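Local coordinates for protein glutamate receptor IIB,Glutamate receptor IIB (PDB 4WXJ) that binds glutamate through this ligand-binding domain and probably opens as a glutamate-gated cation channel of the kainate-receptor type in the postsynaptic membrane of fly muscle, at residues L134-R146 with A165-K179. Sequence-based numbering, arbitrary orientation. Where two conformers were deposited one is given.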
loop_
_atom_site.group_PDB
_atom_site.type_symbol
_atom_site.label_atom_id
_atom_site.label_comp_id
_atom_site.label_asym_id
_atom_site.label_seq_id
_atom_site.Cartn_x
_atom_site.Cartn_y
_atom_site.Cartn_z
ATOM N N LEU A 134 -16.577 -12.003 10.848
ATOM C CA LEU A 134 -16.918 -10.736 10.206
ATOM C C LEU A 134 -17.822 -10.943 8.990
ATOM O O LEU A 134 -18.804 -10.221 8.807
ATOM C CB LEU A 134 -15.644 -9.993 9.791
ATOM C CG LEU A 134 -15.828 -8.632 9.114
ATOM C CD1 LEU A 134 -16.562 -7.654 10.021
ATOM C CD2 LEU A 134 -14.481 -8.062 8.694
ATOM N N VAL A 135 -17.495 -11.931 8.164
ATOM C CA VAL A 135 -18.258 -12.183 6.946
ATOM C C VAL A 135 -19.593 -12.865 7.235
ATOM O O VAL A 135 -20.530 -12.762 6.445
ATOM C CB VAL A 135 -17.462 -13.058 5.943
ATOM C CG1 VAL A 135 -16.160 -12.380 5.560
ATOM C CG2 VAL A 135 -17.188 -14.446 6.516
ATOM N N ASP A 136 -19.676 -13.559 8.367
ATOM C CA ASP A 136 -20.862 -14.348 8.687
ATOM C C ASP A 136 -21.948 -13.511 9.371
ATOM O O ASP A 136 -22.980 -14.039 9.785
ATOM C CB ASP A 136 -20.474 -15.536 9.575
ATOM C CG ASP A 136 -21.510 -16.646 9.558
ATOM O OD1 ASP A 136 -22.181 -16.831 8.520
ATOM O OD2 ASP A 136 -21.646 -17.341 10.586
ATOM N N GLN A 137 -21.709 -12.207 9.482
ATOM C CA GLN A 137 -22.701 -11.273 10.011
ATOM C C GLN A 137 -22.804 -10.063 9.087
ATOM O O GLN A 137 -22.080 -9.972 8.095
ATOM C CB GLN A 137 -22.337 -10.845 11.437
ATOM C CG GLN A 137 -20.956 -10.215 11.585
ATOM C CD GLN A 137 -20.941 -8.736 11.253
ATOM O OE1 GLN A 137 -21.657 -7.944 11.863
ATOM N NE2 GLN A 137 -20.124 -8.358 10.276
ATOM N N ASN A 138 -23.709 -9.143 9.406
ATOM C CA ASN A 138 -23.916 -7.961 8.572
ATOM C C ASN A 138 -24.315 -6.724 9.374
ATOM O O ASN A 138 -24.705 -5.707 8.801
ATOM C CB ASN A 138 -24.975 -8.253 7.506
ATOM C CG ASN A 138 -26.316 -8.625 8.103
ATOM O OD1 ASN A 138 -26.481 -9.707 8.666
ATOM N ND2 ASN A 138 -27.290 -7.732 7.969
ATOM N N LYS A 139 -24.216 -6.812 10.697
ATOM C CA LYS A 139 -24.417 -5.647 11.553
ATOM C C LYS A 139 -23.246 -4.683 11.386
ATOM O O LYS A 139 -23.434 -3.467 11.315
ATOM C CB LYS A 139 -24.568 -6.070 13.016
ATOM C CG LYS A 139 -24.272 -4.962 14.019
ATOM C CD LYS A 139 -24.783 -5.309 15.408
ATOM C CE LYS A 139 -23.857 -4.779 16.492
ATOM N NZ LYS A 139 -23.534 -3.335 16.315
ATOM N N VAL A 140 -22.040 -5.240 11.321
ATOM C CA VAL A 140 -20.833 -4.468 11.057
ATOM C C VAL A 140 -20.433 -4.615 9.593
ATOM O O VAL A 140 -20.036 -5.695 9.159
ATOM C CB VAL A 140 -19.664 -4.923 11.954
ATOM C CG1 VAL A 140 -18.391 -4.141 11.627
ATOM C CG2 VAL A 140 -20.029 -4.762 13.421
ATOM N N GLN A 141 -20.542 -3.530 8.835
ATOM C CA GLN A 141 -20.129 -3.536 7.438
ATOM C C GLN A 141 -18.609 -3.454 7.354
ATOM O O GLN A 141 -17.945 -3.139 8.341
ATOM C CB GLN A 141 -20.773 -2.377 6.674
ATOM C CG GLN A 141 -22.291 -2.457 6.594
ATOM C CD GLN A 141 -22.886 -1.382 5.703
ATOM O OE1 GLN A 141 -22.303 -0.309 5.531
ATOM N NE2 GLN A 141 -24.048 -1.668 5.126
ATOM N N PHE A 142 -18.059 -3.743 6.180
ATOM C CA PHE A 142 -16.613 -3.705 5.995
ATOM C C PHE A 142 -16.238 -3.519 4.530
ATOM O O PHE A 142 -17.026 -3.823 3.635
ATOM C CB PHE A 142 -15.971 -4.982 6.541
ATOM C CG PHE A 142 -16.609 -6.246 6.038
ATOM C CD1 PHE A 142 -17.679 -6.812 6.711
ATOM C CD2 PHE A 142 -16.135 -6.872 4.898
ATOM C CE1 PHE A 142 -18.266 -7.973 6.252
ATOM C CE2 PHE A 142 -16.719 -8.036 4.434
ATOM C CZ PHE A 142 -17.786 -8.587 5.113
ATOM N N GLY A 143 -15.030 -3.012 4.294
ATOM C CA GLY A 143 -14.563 -2.777 2.942
ATOM C C GLY A 143 -13.068 -2.549 2.833
ATOM O O GLY A 143 -12.333 -2.664 3.817
ATOM N N THR A 144 -12.629 -2.222 1.619
ATOM C CA THR A 144 -11.215 -2.030 1.312
ATOM C C THR A 144 -11.017 -0.781 0.463
ATOM O O THR A 144 -11.974 -0.090 0.120
ATOM C CB THR A 144 -10.626 -3.236 0.541
ATOM O OG1 THR A 144 -11.213 -3.307 -0.766
ATOM C CG2 THR A 144 -10.883 -4.537 1.279
ATOM N N ILE A 145 -9.765 -0.502 0.118
ATOM C CA ILE A 145 -9.465 0.556 -0.833
ATOM C C ILE A 145 -9.929 0.123 -2.217
ATOM O O ILE A 145 -9.655 -0.994 -2.654
ATOM C CB ILE A 145 -7.968 0.888 -0.857
ATOM C CG1 ILE A 145 -7.563 1.518 0.475
ATOM C CG2 ILE A 145 -7.643 1.844 -2.007
ATOM C CD1 ILE A 145 -6.069 1.597 0.688
ATOM N N ARG A 146 -10.624 1.024 -2.901
ATOM C CA ARG A 146 -11.165 0.753 -4.225
ATOM C C ARG A 146 -10.051 0.481 -5.232
ATOM O O ARG A 146 -9.188 1.328 -5.456
ATOM C CB ARG A 146 -12.020 1.937 -4.681
ATOM C CG ARG A 146 -12.744 1.735 -6.003
ATOM C CD ARG A 146 -13.634 2.929 -6.337
ATOM N NE ARG A 146 -14.579 3.229 -5.259
ATOM C CZ ARG A 146 -14.408 4.165 -4.326
ATOM N NH1 ARG A 146 -13.324 4.933 -4.313
ATOM N NH2 ARG A 146 -15.337 4.339 -3.397
ATOM N N ALA A 165 -16.891 -12.806 1.628
ATOM C CA ALA A 165 -16.438 -11.467 1.988
ATOM C C ALA A 165 -16.609 -10.515 0.812
ATOM O O ALA A 165 -17.137 -9.413 0.962
ATOM C CB ALA A 165 -14.986 -11.491 2.429
ATOM N N TRP A 166 -16.156 -10.957 -0.357
ATOM C CA TRP A 166 -16.171 -10.129 -1.556
ATOM C C TRP A 166 -17.595 -9.779 -1.964
ATOM O O TRP A 166 -17.890 -8.630 -2.288
ATOM C CB TRP A 166 -15.449 -10.845 -2.702
ATOM C CG TRP A 166 -15.402 -10.065 -3.982
ATOM C CD1 TRP A 166 -15.905 -10.446 -5.192
ATOM C CD2 TRP A 166 -14.818 -8.770 -4.180
ATOM N NE1 TRP A 166 -15.670 -9.471 -6.131
ATOM C CE2 TRP A 166 -15.005 -8.432 -5.536
ATOM C CE3 TRP A 166 -14.156 -7.867 -3.345
ATOM C CZ2 TRP A 166 -14.554 -7.228 -6.074
ATOM C CZ3 TRP A 166 -13.709 -6.672 -3.882
ATOM C CH2 TRP A 166 -13.910 -6.364 -5.233
ATOM N N ASN A 167 -18.478 -10.772 -1.943
ATOM C CA ASN A 167 -19.868 -10.550 -2.324
ATOM C C ASN A 167 -20.599 -9.649 -1.329
ATOM O O ASN A 167 -21.465 -8.865 -1.718
ATOM C CB ASN A 167 -20.599 -11.886 -2.462
ATOM C CG ASN A 167 -20.210 -12.631 -3.728
ATOM O OD1 ASN A 167 -20.149 -12.047 -4.812
ATOM N ND2 ASN A 167 -19.938 -13.923 -3.595
ATOM N N LYS A 168 -20.251 -9.751 -0.050
ATOM C CA LYS A 168 -20.834 -8.869 0.955
ATOM C C LYS A 168 -20.364 -7.430 0.764
ATOM O O LYS A 168 -21.163 -6.498 0.837
ATOM C CB LYS A 168 -20.492 -9.345 2.367
ATOM C CG LYS A 168 -21.327 -10.521 2.839
ATOM C CD LYS A 168 -21.721 -10.377 4.298
ATOM C CE LYS A 168 -22.685 -11.471 4.718
ATOM N NZ LYS A 168 -23.060 -11.358 6.152
ATOM N N MET A 169 -19.068 -7.252 0.518
ATOM C CA MET A 169 -18.509 -5.921 0.290
ATOM C C MET A 169 -19.194 -5.233 -0.888
ATOM O O MET A 169 -19.473 -4.035 -0.842
ATOM C CB MET A 169 -17.001 -6.005 0.038
ATOM C CG MET A 169 -16.161 -6.118 1.302
ATOM S SD MET A 169 -14.452 -6.613 0.996
ATOM C CE MET A 169 -13.988 -5.493 -0.321
ATOM N N LEU A 170 -19.463 -5.999 -1.940
ATOM C CA LEU A 170 -20.125 -5.465 -3.127
ATOM C C LEU A 170 -21.578 -5.084 -2.856
ATOM O O LEU A 170 -22.125 -4.200 -3.513
ATOM C CB LEU A 170 -20.074 -6.485 -4.268
ATOM C CG LEU A 170 -18.704 -6.767 -4.882
ATOM C CD1 LEU A 170 -18.798 -7.952 -5.831
ATOM C CD2 LEU A 170 -18.169 -5.542 -5.608
ATOM N N SER A 171 -22.198 -5.751 -1.887
ATOM C CA SER A 171 -23.629 -5.590 -1.637
ATOM C C SER A 171 -23.948 -4.456 -0.665
ATOM O O SER A 171 -25.041 -3.890 -0.711
ATOM C CB SER A 171 -24.214 -6.893 -1.091
ATOM O OG SER A 171 -23.821 -7.092 0.254
ATOM N N PHE A 172 -23.004 -4.138 0.216
ATOM C CA PHE A 172 -23.240 -3.161 1.276
ATOM C C PHE A 172 -23.695 -1.806 0.746
ATOM O O PHE A 172 -23.221 -1.335 -0.289
ATOM C CB PHE A 172 -21.973 -2.963 2.118
ATOM C CG PHE A 172 -21.680 -4.093 3.067
ATOM C CD1 PHE A 172 -22.697 -4.715 3.774
ATOM C CD2 PHE A 172 -20.379 -4.526 3.260
ATOM C CE1 PHE A 172 -22.422 -5.751 4.649
ATOM C CE2 PHE A 172 -20.098 -5.562 4.133
ATOM C CZ PHE A 172 -21.120 -6.175 4.829
ATOM N N LYS A 173 -24.627 -1.202 1.477
ATOM C CA LYS A 173 -25.060 0.172 1.244
ATOM C C LYS A 173 -24.820 0.974 2.522
ATOM O O LYS A 173 -25.264 0.562 3.593
ATOM C CB LYS A 173 -26.541 0.231 0.858
ATOM C CG LYS A 173 -26.900 -0.496 -0.428
ATOM C CD LYS A 173 -28.323 -0.159 -0.854
ATOM C CE LYS A 173 -28.724 -0.874 -2.134
ATOM N NZ LYS A 173 -29.014 -2.317 -1.907
ATOM N N PRO A 174 -24.120 2.120 2.426
ATOM C CA PRO A 174 -23.551 2.750 1.229
ATOM C C PRO A 174 -22.289 2.044 0.742
ATOM O O PRO A 174 -21.947 0.980 1.260
ATOM C CB PRO A 174 -23.234 4.170 1.706
ATOM C CG PRO A 174 -22.917 4.002 3.147
ATOM C CD PRO A 174 -23.823 2.901 3.641
ATOM N N ASP A 175 -21.621 2.633 -0.247
ATOM C CA ASP A 175 -20.400 2.070 -0.813
ATOM C C ASP A 175 -19.412 1.691 0.285
ATOM O O ASP A 175 -19.053 2.518 1.122
ATOM C CB ASP A 175 -19.759 3.066 -1.782
ATOM C CG ASP A 175 -18.457 2.559 -2.367
ATOM O OD1 ASP A 175 -18.287 1.327 -2.480
ATOM O OD2 ASP A 175 -17.601 3.397 -2.721
ATOM N N ALA A 176 -18.986 0.432 0.281
ATOM C CA ALA A 176 -18.107 -0.080 1.325
ATOM C C ALA A 176 -16.649 0.280 1.061
ATOM O O ALA A 176 -15.818 0.213 1.965
ATOM C CB ALA A 176 -18.262 -1.590 1.448
ATOM N N PHE A 177 -16.343 0.676 -0.171
ATOM C CA PHE A 177 -14.964 0.944 -0.565
ATOM C C PHE A 177 -14.555 2.398 -0.324
ATOM O O PHE A 177 -15.401 3.287 -0.244
ATOM C CB PHE A 177 -14.766 0.578 -2.034
ATOM C CG PHE A 177 -15.061 -0.863 -2.337
ATOM C CD1 PHE A 177 -14.072 -1.825 -2.223
ATOM C CD2 PHE A 177 -16.330 -1.257 -2.725
ATOM C CE1 PHE A 177 -14.341 -3.152 -2.496
ATOM C CE2 PHE A 177 -16.606 -2.582 -2.999
ATOM C CZ PHE A 177 -15.610 -3.532 -2.885
ATOM N N THR A 178 -13.246 2.619 -0.209
ATOM C CA THR A 178 -12.685 3.942 0.066
ATOM C C THR A 178 -11.580 4.272 -0.934
ATOM O O THR A 178 -11.120 3.399 -1.669
ATOM C CB THR A 178 -12.112 4.024 1.490
ATOM O OG1 THR A 178 -10.975 3.160 1.598
ATOM C CG2 THR A 178 -13.159 3.615 2.517
ATOM N N LYS A 179 -11.146 5.530 -0.951
ATOM C CA LYS A 179 -10.151 5.975 -1.924
ATOM C C LYS A 179 -8.721 5.715 -1.449
ATOM O O LYS A 179 -7.805 5.619 -2.265
ATOM C CB LYS A 179 -10.336 7.465 -2.235
ATOM C CG LYS A 179 -9.770 8.415 -1.193
ATOM C CD LYS A 179 -10.138 9.862 -1.499
ATOM C CE LYS A 179 -9.406 10.370 -2.733
ATOM N NZ LYS A 179 -9.677 11.811 -2.998
HETATM O O HOH W 1 -20.509 0.289 3.440
#
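F172 turns its edge into the face of F142. The centroids are 5.0 Å apart, the planes at 83°, and CE2 of F172 sits over the middle of the F142 ring. L134 CD2 packs on the opposite face of F142. Q141 runs over one face of F172, its CG 3.9 Å from the ring centroid in a CH-pi contact. With CG beside the backbone N (chi1 -64°) and the chain extended beyond it, the Q141 amide reaches the loop after helix 160-171. There NE2 gives K173 O a straight bond of 3.0 Å from above the carbonyl plane, while OE1 takes a water shared with P174 O. With an alanine here, K173 O would probably lose this donor and that face of F172 its cover. K168 NZ reaches back to the end of helix 131-135 and the loop after it, bonding Q137 O at 2.6 Å and, weakly, V135 O. At the other end R146 N donates to T178 O, and T178 N to T144 O, making a single beta bridge at I145. Helix 160-171 and its following loop thus pack across edge strand 141-143 in one lobe of the clamshell ligand-binding domain, where I145 touches the bound glutamate.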